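Local coordinates for DUF115 domain-containing protein (Magnetospirillum magneticum AMB-1, PDB 5MU5) that is probably a Maf-type glycosyltransferase that modifies flagellin with sugars and is involved in formation of the bacterial flagellum, at residues A[110-115]-A[606-611]; A[273-278]-A[297-302]; A[293-298]-A[313-318]. All blocks are in the same frame, centred on the assembly; numbering follows the deposited sequence.

Interaction 1: A[110-115]-A[606-611]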
loop_
_atom_site.group_PDB
_atom_site.type_symbol
_atom_site.label_atom_id
_atom_site.label_comp_id
_atom_site.label_asym_id
_atom_site.label_seq_id
_atom_site.Cartn_x
_atom_site.Cartn_y
_atom_site.Cartn_z
ATOM N N LEU A 110 -34.326 -9.042 -10.018
ATOM C CA LEU A 110 -33.228 -9.738 -9.394
ATOM C C LEU A 110 -33.054 -9.200 -7.985
ATOM O O LEU A 110 -33.399 -8.046 -7.700
ATOM C CB LEU A 110 -31.939 -9.520 -10.183
ATOM C CG LEU A 110 -32.013 -9.851 -11.667
ATOM C CD1 LEU A 110 -30.666 -9.538 -12.307
ATOM C CD2 LEU A 110 -32.393 -11.297 -11.900
ATOM N N SER A 111 -32.536 -10.052 -7.105
ATOM C CA SER A 111 -32.143 -9.627 -5.770
ATOM C C SER A 111 -30.788 -10.256 -5.434
ATOM O O SER A 111 -30.193 -10.961 -6.255
ATOM C CB SER A 111 -33.194 -10.022 -4.754
ATOM O OG SER A 111 -33.327 -11.424 -4.762
ATOM N N PHE A 112 -30.302 -9.990 -4.233
ATOM C CA PHE A 112 -28.955 -10.389 -3.853
ATOM C C PHE A 112 -28.946 -11.106 -2.523
ATOM O O PHE A 112 -29.441 -10.595 -1.551
ATOM C CB PHE A 112 -28.066 -9.156 -3.820
ATOM C CG PHE A 112 -27.943 -8.497 -5.163
ATOM C CD1 PHE A 112 -27.061 -8.999 -6.111
ATOM C CD2 PHE A 112 -28.764 -7.445 -5.513
ATOM C CE1 PHE A 112 -26.966 -8.436 -7.368
ATOM C CE2 PHE A 112 -28.665 -6.869 -6.772
ATOM C CZ PHE A 112 -27.768 -7.369 -7.699
ATOM N N LEU A 113 -28.408 -12.319 -2.506
ATOM C CA LEU A 113 -28.247 -13.056 -1.280
ATOM C C LEU A 113 -27.136 -12.435 -0.443
ATOM O O LEU A 113 -26.229 -11.785 -0.960
ATOM C CB LEU A 113 -27.842 -14.486 -1.589
ATOM C CG LEU A 113 -28.740 -15.336 -2.461
ATOM C CD1 LEU A 113 -27.948 -16.559 -2.883
ATOM C CD2 LEU A 113 -30.018 -15.726 -1.725
ATOM N N GLN A 114 -27.182 -12.678 0.857
ATOM C CA GLN A 114 -26.119 -12.231 1.746
ATOM C C GLN A 114 -24.830 -12.979 1.392
ATOM O O GLN A 114 -23.779 -12.394 1.296
ATOM C CB GLN A 114 -26.490 -12.510 3.203
ATOM C CG GLN A 114 -25.547 -11.837 4.199
ATOM C CD GLN A 114 -25.614 -12.415 5.616
ATOM O OE1 GLN A 114 -26.524 -13.165 5.971
ATOM N NE2 GLN A 114 -24.634 -12.059 6.432
ATOM N N HIS A 115 -24.932 -14.287 1.196
ATOM C CA HIS A 115 -23.776 -15.123 0.904
ATOM C C HIS A 115 -24.021 -15.823 -0.411
ATOM O O HIS A 115 -25.161 -16.133 -0.738
ATOM C CB HIS A 115 -23.557 -16.171 2.019
ATOM C CG HIS A 115 -23.280 -15.576 3.368
ATOM N ND1 HIS A 115 -22.303 -14.621 3.572
ATOM C CD2 HIS A 115 -23.830 -15.817 4.585
ATOM C CE1 HIS A 115 -22.274 -14.286 4.850
ATOM N NE2 HIS A 115 -23.195 -14.993 5.484
ATOM N N ASP A 606 -17.905 -8.030 -8.851
ATOM C CA ASP A 606 -17.524 -9.387 -8.504
ATOM C C ASP A 606 -18.271 -9.850 -7.253
ATOM O O ASP A 606 -18.701 -11.004 -7.154
ATOM C CB ASP A 606 -16.016 -9.488 -8.290
ATOM C CG ASP A 606 -15.608 -10.832 -7.735
ATOM O OD1 ASP A 606 -15.591 -11.836 -8.502
ATOM O OD2 ASP A 606 -15.328 -10.897 -6.503
ATOM N N TYR A 607 -18.421 -8.939 -6.300
ATOM C CA TYR A 607 -19.126 -9.228 -5.083
ATOM C C TYR A 607 -20.584 -9.572 -5.399
ATOM O O TYR A 607 -21.111 -10.587 -4.931
ATOM C CB TYR A 607 -19.052 -8.037 -4.113
ATOM C CG TYR A 607 -19.784 -8.295 -2.818
ATOM C CD1 TYR A 607 -19.146 -8.893 -1.743
ATOM C CD2 TYR A 607 -21.125 -7.975 -2.690
ATOM C CE1 TYR A 607 -19.828 -9.154 -0.561
ATOM C CE2 TYR A 607 -21.814 -8.222 -1.523
ATOM C CZ TYR A 607 -21.162 -8.809 -0.453
ATOM O OH TYR A 607 -21.865 -9.062 0.709
ATOM N N TYR A 608 -21.231 -8.745 -6.207
ATOM C CA TYR A 608 -22.664 -8.933 -6.445
ATOM C C TYR A 608 -23.036 -10.054 -7.418
ATOM O O TYR A 608 -24.072 -10.703 -7.219
ATOM C CB TYR A 608 -23.343 -7.603 -6.784
ATOM C CG TYR A 608 -23.395 -6.669 -5.578
ATOM C CD1 TYR A 608 -24.262 -6.924 -4.527
ATOM C CD2 TYR A 608 -22.571 -5.543 -5.488
ATOM C CE1 TYR A 608 -24.324 -6.082 -3.424
ATOM C CE2 TYR A 608 -22.620 -4.707 -4.391
ATOM C CZ TYR A 608 -23.499 -4.981 -3.364
ATOM O OH TYR A 608 -23.573 -4.173 -2.257
ATOM N N VAL A 609 -22.214 -10.321 -8.441
ATOM C CA VAL A 609 -22.558 -11.410 -9.371
ATOM C C VAL A 609 -22.612 -12.799 -8.722
ATOM O O VAL A 609 -23.390 -13.650 -9.154
ATOM C CB VAL A 609 -21.627 -11.541 -10.600
ATOM C CG1 VAL A 609 -21.809 -10.379 -11.517
ATOM C CG2 VAL A 609 -20.176 -11.698 -10.195
ATOM N N LYS A 610 -21.759 -13.046 -7.735
ATOM C CA LYS A 610 -21.804 -14.306 -7.001
ATOM C C LYS A 610 -23.070 -14.459 -6.147
ATOM O O LYS A 610 -23.365 -15.539 -5.703
ATOM C CB LYS A 610 -20.666 -14.381 -5.992
ATOM C CG LYS A 610 -19.269 -14.415 -6.530
ATOM C CD LYS A 610 -18.370 -14.680 -5.339
ATOM C CE LYS A 610 -16.952 -14.269 -5.639
ATOM N NZ LYS A 610 -16.799 -12.793 -5.526
ATOM N N ARG A 611 -23.755 -13.360 -5.873
ATOM C CA ARG A 611 -24.873 -13.340 -4.937
ATOM C C ARG A 611 -26.206 -13.048 -5.607
ATOM O O ARG A 611 -27.247 -13.031 -4.958
ATOM C CB ARG A 611 -24.584 -12.286 -3.862
ATOM C CG ARG A 611 -23.438 -12.685 -2.939
ATOM C CD ARG A 611 -23.052 -11.564 -1.992
ATOM N NE ARG A 611 -22.011 -11.973 -1.037
ATOM C CZ ARG A 611 -20.722 -12.141 -1.339
ATOM N NH1 ARG A 611 -20.252 -11.952 -2.572
ATOM N NH2 ARG A 611 -19.877 -12.481 -0.389
#

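Interaction 2: A[273-278]-A[297-302]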
loop_
_atom_site.group_PDB
_atom_site.type_symbol
_atom_site.label_atom_id
_atom_site.label_comp_id
_atom_site.label_asym_id
_atom_site.label_seq_id
_atom_site.Cartn_x
_atom_site.Cartn_y
_atom_site.Cartn_z
ATOM N N THR A 273 26.168 20.365 11.331
ATOM C CA THR A 273 25.261 21.261 12.038
ATOM C C THR A 273 24.045 20.445 12.484
ATOM O O THR A 273 23.492 19.676 11.702
ATOM C CB THR A 273 24.761 22.413 11.147
ATOM O OG1 THR A 273 25.877 23.115 10.620
ATOM C CG2 THR A 273 23.924 23.398 11.941
ATOM N N PRO A 274 23.635 20.599 13.744
ATOM C CA PRO A 274 22.447 19.861 14.139
ATOM C C PRO A 274 21.197 20.451 13.524
ATOM O O PRO A 274 21.173 21.611 13.159
ATOM C CB PRO A 274 22.410 19.991 15.667
ATOM C CG PRO A 274 23.411 21.006 16.026
ATOM C CD PRO A 274 24.190 21.421 14.820
ATOM N N VAL A 275 20.166 19.640 13.420
ATOM C CA VAL A 275 18.893 20.086 12.913
ATOM C C VAL A 275 17.811 19.864 13.977
ATOM O O VAL A 275 17.800 18.848 14.682
ATOM C CB VAL A 275 18.556 19.390 11.571
ATOM C CG1 VAL A 275 18.204 17.932 11.782
ATOM C CG2 VAL A 275 17.398 20.102 10.897
ATOM N N PHE A 276 16.936 20.861 14.109
ATOM C CA PHE A 276 15.780 20.792 14.974
ATOM C C PHE A 276 14.566 20.581 14.108
ATOM O O PHE A 276 14.255 21.436 13.272
ATOM C CB PHE A 276 15.559 22.076 15.759
ATOM C CG PHE A 276 16.614 22.375 16.761
ATOM C CD1 PHE A 276 17.613 21.449 17.083
ATOM C CD2 PHE A 276 16.587 23.575 17.415
ATOM C CE1 PHE A 276 18.552 21.745 18.030
ATOM C CE2 PHE A 276 17.535 23.874 18.365
ATOM C CZ PHE A 276 18.516 22.969 18.671
ATOM N N ILE A 277 13.911 19.437 14.295
ATOM C CA ILE A 277 12.706 19.082 13.554
ATOM C C ILE A 277 11.555 19.357 14.478
ATOM O O ILE A 277 11.488 18.796 15.558
ATOM C CB ILE A 277 12.748 17.620 13.117
ATOM C CG1 ILE A 277 13.821 17.475 12.037
ATOM C CG2 ILE A 277 11.402 17.187 12.561
ATOM C CD1 ILE A 277 14.381 16.091 11.898
ATOM N N VAL A 278 10.664 20.239 14.054
ATOM C CA VAL A 278 9.631 20.742 14.920
ATOM C C VAL A 278 8.268 20.388 14.378
ATOM O O VAL A 278 7.901 20.826 13.304
ATOM C CB VAL A 278 9.704 22.279 15.048
ATOM C CG1 VAL A 278 8.729 22.765 16.091
ATOM C CG2 VAL A 278 11.109 22.719 15.430
ATOM N N ARG A 297 22.657 28.514 15.738
ATOM C CA ARG A 297 23.592 27.442 15.409
ATOM C C ARG A 297 22.963 26.059 15.143
ATOM O O ARG A 297 23.645 25.027 15.182
ATOM C CB ARG A 297 24.670 27.332 16.473
ATOM C CG ARG A 297 24.184 26.904 17.844
ATOM C CD ARG A 297 25.315 27.059 18.845
ATOM N NE ARG A 297 24.834 27.106 20.219
ATOM C CZ ARG A 297 24.228 28.155 20.775
ATOM N NH1 ARG A 297 24.006 29.268 20.069
ATOM N NH2 ARG A 297 23.825 28.088 22.042
ATOM N N ALA A 298 21.676 26.039 14.836
ATOM C CA ALA A 298 21.011 24.813 14.414
ATOM C C ALA A 298 20.081 25.116 13.258
ATOM O O ALA A 298 19.556 26.219 13.150
ATOM C CB ALA A 298 20.230 24.203 15.559
ATOM N N VAL A 299 19.842 24.128 12.404
ATOM C CA VAL A 299 18.927 24.335 11.292
ATOM C C VAL A 299 17.531 24.032 11.799
ATOM O O VAL A 299 17.335 22.987 12.388
ATOM C CB VAL A 299 19.321 23.443 10.109
ATOM C CG1 VAL A 299 18.245 23.447 9.028
ATOM C CG2 VAL A 299 20.668 23.925 9.579
ATOM N N ILE A 300 16.587 24.956 11.614
ATOM C CA ILE A 300 15.213 24.751 12.065
ATOM C C ILE A 300 14.358 24.255 10.906
ATOM O O ILE A 300 14.203 24.951 9.905
ATOM C CB ILE A 300 14.563 26.036 12.589
ATOM C CG1 ILE A 300 15.423 26.722 13.648
ATOM C CG2 ILE A 300 13.173 25.738 13.134
ATOM C CD1 ILE A 300 15.802 25.868 14.831
ATOM N N ILE A 301 13.838 23.040 11.040
ATOM C CA ILE A 301 12.934 22.470 10.064
ATOM C C ILE A 301 11.544 22.477 10.699
ATOM O O ILE A 301 11.284 21.782 11.692
ATOM C CB ILE A 301 13.370 21.061 9.650
ATOM C CG1 ILE A 301 14.701 21.158 8.919
ATOM C CG2 ILE A 301 12.325 20.412 8.750
ATOM C CD1 ILE A 301 15.188 19.869 8.322
ATOM N N SER A 302 10.670 23.306 10.141
ATOM C CA SER A 302 9.323 23.476 10.628
ATOM C C SER A 302 8.432 22.575 9.823
ATOM O O SER A 302 8.421 22.646 8.610
ATOM C CB SER A 302 8.870 24.932 10.452
ATOM O OG SER A 302 7.527 25.101 10.896
#

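Interaction 3: A[293-298]-A[313-318]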
loop_
_atom_site.group_PDB
_atom_site.type_symbol
_atom_site.label_atom_id
_atom_site.label_comp_id
_atom_site.label_asym_id
_atom_site.label_seq_id
_atom_site.Cartn_x
_atom_site.Cartn_y
_atom_site.Cartn_z
ATOM N N ALA A 293 17.086 29.994 21.904
ATOM C CA ALA A 293 18.471 30.242 22.303
ATOM C C ALA A 293 19.486 29.537 21.410
ATOM O O ALA A 293 20.651 29.901 21.411
ATOM C CB ALA A 293 18.681 29.811 23.749
ATOM N N ASN A 294 19.048 28.554 20.637
ATOM C CA ASN A 294 19.955 27.808 19.778
ATOM C C ASN A 294 19.751 27.999 18.272
ATOM O O ASN A 294 20.525 27.473 17.489
ATOM C CB ASN A 294 19.862 26.320 20.124
ATOM C CG ASN A 294 20.563 25.992 21.416
ATOM O OD1 ASN A 294 21.775 25.800 21.441
ATOM N ND2 ASN A 294 19.804 25.920 22.503
ATOM N N GLN A 295 18.743 28.757 17.861
ATOM C CA GLN A 295 18.429 28.853 16.442
ATOM C C GLN A 295 19.559 29.435 15.614
ATOM O O GLN A 295 19.624 29.189 14.403
ATOM C CB GLN A 295 17.146 29.644 16.187
ATOM C CG GLN A 295 17.278 31.137 16.376
ATOM C CD GLN A 295 15.983 31.842 16.066
ATOM O OE1 GLN A 295 15.417 31.663 15.001
ATOM N NE2 GLN A 295 15.500 32.643 17.000
ATOM N N ASP A 296 20.450 30.185 16.250
ATOM C CA ASP A 296 21.601 30.737 15.538
ATOM C C ASP A 296 22.632 29.676 15.076
ATOM O O ASP A 296 23.373 29.921 14.105
ATOM C CB ASP A 296 22.270 31.854 16.352
ATOM C CG ASP A 296 22.826 31.367 17.674
ATOM O OD1 ASP A 296 22.355 30.321 18.195
ATOM O OD2 ASP A 296 23.733 32.041 18.212
ATOM N N ARG A 297 22.657 28.514 15.738
ATOM C CA ARG A 297 23.592 27.442 15.409
ATOM C C ARG A 297 22.963 26.059 15.143
ATOM O O ARG A 297 23.645 25.027 15.182
ATOM C CB ARG A 297 24.670 27.332 16.473
ATOM C CG ARG A 297 24.184 26.904 17.844
ATOM C CD ARG A 297 25.315 27.059 18.845
ATOM N NE ARG A 297 24.834 27.106 20.219
ATOM C CZ ARG A 297 24.228 28.155 20.775
ATOM N NH1 ARG A 297 24.006 29.268 20.069
ATOM N NH2 ARG A 297 23.825 28.088 22.042
ATOM N N ALA A 298 21.676 26.039 14.836
ATOM C CA ALA A 298 21.011 24.813 14.414
ATOM C C ALA A 298 20.081 25.116 13.258
ATOM O O ALA A 298 19.556 26.219 13.150
ATOM C CB ALA A 298 20.230 24.203 15.559
ATOM N N ASN A 313 6.890 33.149 18.402
ATOM C CA ASN A 313 7.962 33.319 19.403
ATOM C C ASN A 313 9.266 33.896 18.856
ATOM O O ASN A 313 10.292 33.873 19.538
ATOM C CB ASN A 313 8.250 31.969 20.069
ATOM C CG ASN A 313 7.123 31.517 20.976
ATOM O OD1 ASN A 313 7.049 31.924 22.124
ATOM N ND2 ASN A 313 6.264 30.652 20.471
ATOM N N GLY A 314 9.232 34.396 17.625
ATOM C CA GLY A 314 10.404 34.969 17.007
ATOM C C GLY A 314 11.468 33.943 16.669
ATOM O O GLY A 314 12.657 34.177 16.874
ATOM N N ILE A 315 11.044 32.796 16.156
ATOM C CA ILE A 315 11.983 31.767 15.732
ATOM C C ILE A 315 11.823 31.644 14.236
ATOM O O ILE A 315 10.724 31.448 13.753
ATOM C CB ILE A 315 11.700 30.435 16.426
ATOM C CG1 ILE A 315 11.918 30.589 17.948
ATOM C CG2 ILE A 315 12.569 29.340 15.828
ATOM C CD1 ILE A 315 11.388 29.442 18.803
ATOM N N GLN A 316 12.919 31.790 13.504
ATOM C CA GLN A 316 12.882 31.725 12.048
ATOM C C GLN A 316 13.150 30.298 11.537
ATOM O O GLN A 316 14.242 29.794 11.664
ATOM C CB GLN A 316 13.930 32.690 11.478
ATOM C CG GLN A 316 14.103 32.647 9.964
ATOM C CD GLN A 316 12.846 33.054 9.210
ATOM O OE1 GLN A 316 12.272 34.111 9.467
ATOM N NE2 GLN A 316 12.418 32.222 8.265
ATOM N N PRO A 317 12.137 29.634 10.967
ATOM C CA PRO A 317 12.452 28.377 10.299
ATOM C C PRO A 317 13.424 28.587 9.141
ATOM O O PRO A 317 13.327 29.577 8.433
ATOM C CB PRO A 317 11.112 27.918 9.719
ATOM C CG PRO A 317 10.078 28.707 10.397
ATOM C CD PRO A 317 10.706 29.953 10.926
ATOM N N ASP A 318 14.344 27.659 8.951
ATOM C CA ASP A 318 15.221 27.670 7.797
ATOM C C ASP A 318 14.479 26.977 6.669
ATOM O O ASP A 318 14.512 27.408 5.514
ATOM C CB ASP A 318 16.515 26.965 8.144
ATOM C CG ASP A 318 17.323 27.723 9.231
ATOM O OD1 ASP A 318 17.873 28.797 8.896
ATOM O OD2 ASP A 318 17.425 27.241 10.398
#

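Interaction 1: A[110-115]-A[606-611]
Phe112 and Tyr608 meet as a T-shaped aromatic pair, with the edge of the Tyr608 ring directed at the face of Phe112. The planes are turned by 73° and the ring centroids lie 5.3 Å apart. Tyr608 CD1 comes over the face, 3.8 Å from Phe112 CD1. At its own edge, in the plane of the ring, Phe112 receives the carbonyl oxygen of Tyr608, 3.6 Å from Phe112 CD1. Phe621 of helix 618-646 adds a second edge-to-face partner to Phe112.

Arg611 carries the polar half. Its side chain is extended from CG to NE (chi2 173°, chi3 176°) and passes close to Leu113 O, with Arg611 CD at 3.3 Å from that oxygen. Arg611 NE then donates to Gln114 O at 3.0 Å; the acceptor lies in the guanidinium plane, although the donor stands above the carbonyl plane of Gln114. Within its own segment, Arg611 NH1 donates to Tyr607 O, and Tyr607 CE1 lies over the centre of one guanidinium face. The main chains join through Leu113 N to Arg611 O at 2.8 Å, a bond that belongs with the small antiparallel sheet of strands 111-112 and 612-613.

Bonds at NE and NH1 should fix the rotation of the guanidinium, and Asp208, whose OD2 forms salt bridges with both Arg611 and Lys610, would probably offset part of the positive charge where the N-terminal region meets the helical bundle.

Interaction 2: A[273-278]-A[297-302]
Thr273 packs its methyl CG2 against the start of the second segment, 3.6 Å from Arg297 O, at the foot of a beta-alpha-beta crossover in which helix 284-294 links the parallel neighbours 275-278 and 299-303 of the large mixed sheet. The axes of 275-278 and 299-302 approach to 4.7 Å, 18° apart in direction. Thr273 OG1 makes a hydrogen bond with Asp521 of helix 515-528. Pro274 has no N-H to give, but its O accepts Val299 N in a nearly straight bond.

Val275 has CG2 anti to the backbone N, and this methyl packs on the same face of the sheet as Val299 and Ile301; Val275 CG2 comes to 3.4 Å from Ile301 CD1, a close approach that should be read with caution. Phe276 points to the other face. Its N donates to Val299 O at 2.8 Å, and its O accepts Ile301 N. The ring lies over Ala298, whose CB sits 3.8 Å from the ring centroid and only 10° off the normal, a CH-pi contact over the face. Ile300 CD1 comes obliquely to the same ring, 3.5 Å from Phe276 CD2, and Asn294 at the end of helix 284-294 also touches it. An alanine here would probably leave the Ala298 methyl and Ile300 CD1 without their aromatic partner and open a gap beside helix 284-294, while the backbone bonds could remain.

Ile277 returns to the face of Val275, where its CG1 lies 4.3 Å from Ile301 CB. Val278 closes the register: its N meets Ile301 O at 2.9 Å, nearly in line with that carbonyl, at a C=O...N angle of 178°.

Interaction 3: A[293-298]-A[313-318]
Gln295 sends its CG between its backbone N and carbonyl carbon (chi1 74°), then runs on extended through CD (chi2 178°), which carries its terminal amide across to the main chain of 314-316. There the amide makes two hydrogen bonds. Gln295 OE1 accepts Gln316 N at 2.9 Å, the donor lying in the plane of the side-chain carbonyl. Gln295 NE2 donates to Gly314 O at 3.2 Å, on a lone pair of that oxygen and with an N-H...O angle of 170°. One amide thus satisfies a backbone donor and a backbone acceptor on either side of Ile315, and the paired bonds should hold it from flipping. Gln295 OE1 also lies 3.5 Å from Ile315 CA.

Farther along, Asp318 OD2 stands 3.6 Å from Ala298 O, two acceptors that do not bond each other; this carboxylate oxygen accepts Ile300 N and forms a salt bridge with Lys518. Lys518 also donates to Gln295 O.

Gly314, with positive phi, is the C-prime residue of a Schellman motif ending helix 307-312. The glutamine therefore ties the end of helix 284-294 to the turn that follows the next helix, a cross-connection between successive helix-to-strand turns of an alpha/beta fold with parallel strands.

Interactions 2 and 3 are neighbours, their centres 8 Å apart, whereas interaction 1 lies on the opposite side of the chain's centre, 57 Å and 62 Å from them between centres. Interaction 1 joins the Maf N-terminal domain to the helical bundle and encloses the other two along the chain. Both of those fall within the MptE-like domain: strand 275-278, helix 284-294 and strand 299-303 follow in order, then helix 307-312 leads to strand 319-322. Residues 297-298 are shared, and the two contacts also touch where Ser302 packs on Pro317. The chain thus combines local strand pairing and a helix-end connection within one alpha/beta domain with a contact between parts far apart in sequence.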